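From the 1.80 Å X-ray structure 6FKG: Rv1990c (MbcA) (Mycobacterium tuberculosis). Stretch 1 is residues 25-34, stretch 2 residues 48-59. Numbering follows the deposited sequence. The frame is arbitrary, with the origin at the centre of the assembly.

Stretch 1 (25-34) EVGDIVDASP
Stretch 2, residues 48-59: QRLNKQRLIELA

Where one helix ends beside the start of another, a common solution is to pack aliphatic side chains between the helices and to let polar groups close the margin, and MbcA offers a compact example. Residues 25-30 belong to a helix that begins earlier in the chain, residues 52-59 are the beginning of a second; their axes approach to 9.3 Å, with 120° between their N-to-C directions. Together the two stretches bury 553 Å², counting both sides.

The apolar centre is built from Val26, Ile29 and Val30 on the first helix and Leu55 and Leu58 on the second, all buried. Val26, with chi1 in t, sets CG1 3.6 Å from Leu55 CD2 and also 3.9 Å from Leu58 CD2, so one methyl touches two leucines spaced three residues apart. Leu58 points toward the first helix with chi1 t and chi2 p, and its CD1 lies 4.0 Å from CD1 of Ile29, which points back toward it in the m, t conformation. Leu55 starts sideways, but its chi1 of -97° and chi2 in t bring the end of the side chain nearer. Val30, chi1 m, has the largest covered area in the contact: its CG1 is 3.8 Å from Leu55 CD2 and 3.6 Å from Leu55 N, a short beta-branched residue fitting close against backbone. Here the chains come near, with the CA atoms of Val30 and Arg54 5.2 Å apart. Arg54 offers its aliphatic root, CB standing 3.9 Å from Val30 CG1, while its end leads away to a salt bridge within its own helix, NH1 to Glu57 OE1 at 3.0 Å.

Beyond Val30 the first chain leaves helical geometry. Asp31 takes positive phi (58/52), and Ala32 is extended (-140/161), its N bonded to Gly27 O at 3.0 Å. The tight turn suits glycine, since an ideal CB on Gly27 would lie 2.6 Å from Ala32 O. Ala32 and Leu50 are the next pair in register, CA to CA 4.9 Å, and Ala32 CB meets Leu50 CD1 at 3.7 Å; the small methyl fits this close approach.

The polar edge begins with the backbone. Asn51 N donates to Val30 O at 3.2 Å, tying the first chain near Val30 to the N-cap residue of the second helix. Asn51, chi1 t, also caps its own helix, OD1 accepting from Arg54 N at 3.2 Å. Outermost, Asp31 (chi1 t) and Arg49 (chi1 p, chi2 t, chi3 -95°) both leave their backbones sideways and converge at their ends: Arg49 NH2 donates to Asp31 OD1 at 2.5 Å in a salt bridge, the guanidinium laying one face over Asp31 O and Ala32 CA. Both residues are exposed, and Arg49 is poorly ordered, so the very short distance deserves caution. A water completes the margin, accepting from Ser33 N at 3.0 Å and donating to Arg49 O at 2.8 Å.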

# COMPACT_ATOMS: atom_id res chain seq x y z
N GLU C 25 -18.77 -19.80 19.23
CA GLU C 25 -17.98 -20.12 18.04
C GLU C 25 -18.32 -19.18 16.91
O GLU C 25 -17.44 -18.66 16.23
CB GLU C 25 -18.21 -21.56 17.58
CG GLU C 25 -17.45 -22.58 18.42
CD GLU C 25 -18.04 -23.98 18.29
OE1 GLU C 25 -19.17 -24.11 17.78
OE2 GLU C 25 -17.36 -24.94 18.71
N VAL C 26 -19.62 -18.96 16.70
CA VAL C 26 -20.04 -18.04 15.64
C VAL C 26 -19.53 -16.64 15.93
O VAL C 26 -19.00 -15.99 15.04
CB VAL C 26 -21.56 -18.01 15.47
CG1 VAL C 26 -21.93 -17.04 14.34
CG2 VAL C 26 -22.08 -19.41 15.15
N GLY C 27 -19.72 -16.18 17.16
CA GLY C 27 -19.22 -14.88 17.57
C GLY C 27 -17.76 -14.66 17.25
O GLY C 27 -17.37 -13.60 16.77
N ASP C 28 -16.93 -15.67 17.50
CA ASP C 28 -15.51 -15.57 17.19
C ASP C 28 -15.24 -15.46 15.69
O ASP C 28 -14.29 -14.82 15.29
CB ASP C 28 -14.75 -16.76 17.77
CG ASP C 28 -14.67 -16.70 19.30
OD1 ASP C 28 -14.78 -15.59 19.85
OD2 ASP C 28 -14.50 -17.77 19.93
N ILE C 29 -16.10 -16.08 14.87
CA ILE C 29 -15.91 -16.04 13.43
C ILE C 29 -16.39 -14.71 12.84
O ILE C 29 -15.80 -14.19 11.88
CB ILE C 29 -16.64 -17.22 12.73
CG1 ILE C 29 -15.99 -18.56 13.12
CG2 ILE C 29 -16.67 -17.05 11.20
CD1 ILE C 29 -16.87 -19.77 12.83
N VAL C 30 -17.44 -14.13 13.41
CA VAL C 30 -18.06 -12.95 12.81
C VAL C 30 -17.81 -11.68 13.60
O VAL C 30 -18.44 -10.65 13.35
CB VAL C 30 -19.59 -13.13 12.64
CG1 VAL C 30 -19.87 -14.42 11.88
CG2 VAL C 30 -20.31 -13.14 13.99
N ASP C 31 -16.90 -11.77 14.57
CA ASP C 31 -16.51 -10.61 15.38
C ASP C 31 -17.70 -9.99 16.11
O ASP C 31 -17.94 -8.78 16.02
CB ASP C 31 -15.82 -9.57 14.49
CG ASP C 31 -15.13 -8.48 15.29
OD1 ASP C 31 -14.88 -8.70 16.49
OD2 ASP C 31 -14.86 -7.40 14.72
N ALA C 32 -18.45 -10.82 16.84
CA ALA C 32 -19.59 -10.32 17.62
C ALA C 32 -19.64 -11.04 18.95
O ALA C 32 -19.05 -12.10 19.10
CB ALA C 32 -20.90 -10.53 16.86
N SER C 33 -20.35 -10.47 19.91
CA SER C 33 -20.61 -11.18 21.16
C SER C 33 -21.57 -12.32 20.86
O SER C 33 -22.32 -12.25 19.87
CB SER C 33 -21.21 -10.25 22.21
OG SER C 33 -22.50 -9.82 21.80
N PRO C 34 -21.56 -13.36 21.70
CA PRO C 34 -22.53 -14.45 21.55
C PRO C 34 -23.98 -13.96 21.64
O PRO C 34 -24.83 -14.45 20.89
CB PRO C 34 -22.19 -15.38 22.72
CG PRO C 34 -20.74 -15.13 22.97
CD PRO C 34 -20.55 -13.66 22.73
N GLN C 48 -25.10 -3.46 18.49
CA GLN C 48 -23.68 -3.74 18.74
C GLN C 48 -22.97 -4.17 17.47
O GLN C 48 -23.62 -4.48 16.46
CB GLN C 48 -23.52 -4.82 19.82
CG GLN C 48 -24.08 -4.44 21.19
CD GLN C 48 -25.55 -4.77 21.33
OE1 GLN C 48 -26.19 -5.23 20.38
NE2 GLN C 48 -26.10 -4.54 22.52
N ARG C 49 -21.64 -4.20 17.54
CA ARG C 49 -20.79 -4.65 16.43
C ARG C 49 -21.10 -6.08 15.99
O ARG C 49 -21.12 -7.01 16.80
CB ARG C 49 -19.31 -4.57 16.83
CG ARG C 49 -19.00 -5.14 18.20
CD ARG C 49 -17.51 -5.16 18.50
NE ARG C 49 -16.89 -6.45 18.18
CZ ARG C 49 -16.90 -7.52 18.97
NH1 ARG C 49 -17.51 -7.47 20.15
NH2 ARG C 49 -16.31 -8.64 18.59
N LEU C 50 -21.34 -6.25 14.70
CA LEU C 50 -21.56 -7.58 14.13
C LEU C 50 -21.30 -7.56 12.64
O LEU C 50 -21.89 -6.75 11.91
CB LEU C 50 -22.98 -8.07 14.41
CG LEU C 50 -23.27 -9.46 13.85
CD1 LEU C 50 -24.03 -10.31 14.86
CD2 LEU C 50 -24.06 -9.36 12.55
N ASN C 51 -20.43 -8.44 12.17
CA ASN C 51 -20.09 -8.46 10.76
C ASN C 51 -21.07 -9.35 10.00
O ASN C 51 -20.91 -10.56 9.94
CB ASN C 51 -18.64 -8.93 10.55
CG ASN C 51 -18.15 -8.66 9.13
OD1 ASN C 51 -18.93 -8.69 8.19
ND2 ASN C 51 -16.87 -8.38 8.99
N LYS C 52 -22.09 -8.72 9.42
CA LYS C 52 -23.12 -9.46 8.70
C LYS C 52 -22.56 -10.20 7.48
O LYS C 52 -23.00 -11.31 7.17
CB LYS C 52 -24.23 -8.51 8.26
CG LYS C 52 -25.24 -9.13 7.31
CD LYS C 52 -26.33 -8.12 6.95
CE LYS C 52 -27.14 -8.57 5.75
NZ LYS C 52 -28.14 -7.55 5.39
N GLN C 53 -21.61 -9.59 6.79
CA GLN C 53 -20.98 -10.24 5.66
C GLN C 53 -20.35 -11.57 6.07
O GLN C 53 -20.49 -12.57 5.37
CB GLN C 53 -19.91 -9.32 5.05
CG GLN C 53 -19.23 -9.92 3.81
CD GLN C 53 -17.93 -9.21 3.43
OE1 GLN C 53 -17.81 -7.98 3.55
NE2 GLN C 53 -16.94 -9.98 2.98
N ARG C 54 -19.70 -11.60 7.23
CA ARG C 54 -19.08 -12.84 7.70
C ARG C 54 -20.12 -13.89 8.10
O ARG C 54 -19.90 -15.08 7.88
CB ARG C 54 -18.15 -12.57 8.89
CG ARG C 54 -16.88 -11.83 8.53
CD ARG C 54 -15.90 -12.70 7.74
NE ARG C 54 -14.69 -11.93 7.48
CZ ARG C 54 -14.50 -11.18 6.40
NH1 ARG C 54 -15.43 -11.13 5.44
NH2 ARG C 54 -13.38 -10.49 6.28
N LEU C 55 -21.24 -13.46 8.69
CA LEU C 55 -22.31 -14.39 9.03
C LEU C 55 -22.84 -15.09 7.77
O LEU C 55 -23.09 -16.30 7.76
CB LEU C 55 -23.46 -13.67 9.74
CG LEU C 55 -23.58 -13.66 11.26
CD1 LEU C 55 -24.84 -12.92 11.63
CD2 LEU C 55 -23.59 -15.07 11.83
N ILE C 56 -23.01 -14.32 6.70
CA ILE C 56 -23.51 -14.89 5.47
C ILE C 56 -22.48 -15.84 4.87
O ILE C 56 -22.83 -16.93 4.40
CB ILE C 56 -23.87 -13.79 4.46
CG1 ILE C 56 -25.04 -12.98 5.00
CG2 ILE C 56 -24.19 -14.41 3.10
CD1 ILE C 56 -25.24 -11.65 4.31
N GLU C 57 -21.21 -15.45 4.92
CA GLU C 57 -20.16 -16.30 4.38
C GLU C 57 -20.08 -17.62 5.17
O GLU C 57 -19.90 -18.69 4.60
CB GLU C 57 -18.83 -15.56 4.40
CG GLU C 57 -18.83 -14.41 3.37
CD GLU C 57 -17.72 -13.40 3.61
OE1 GLU C 57 -16.97 -13.55 4.59
OE2 GLU C 57 -17.60 -12.45 2.81
N LEU C 58 -20.25 -17.53 6.47
CA LEU C 58 -20.27 -18.73 7.31
C LEU C 58 -21.45 -19.64 6.96
O LEU C 58 -21.31 -20.87 6.92
CB LEU C 58 -20.32 -18.33 8.78
CG LEU C 58 -20.40 -19.48 9.78
CD1 LEU C 58 -19.21 -20.45 9.63
CD2 LEU C 58 -20.47 -18.91 11.21
N ALA C 59 -22.62 -19.04 6.71
CA ALA C 59 -23.78 -19.81 6.26
C ALA C 59 -23.51 -20.50 4.92
O ALA C 59 -23.85 -21.68 4.75
CB ALA C 59 -25.03 -18.90 6.17
O HOH W 1 -21.49 -7.74 19.43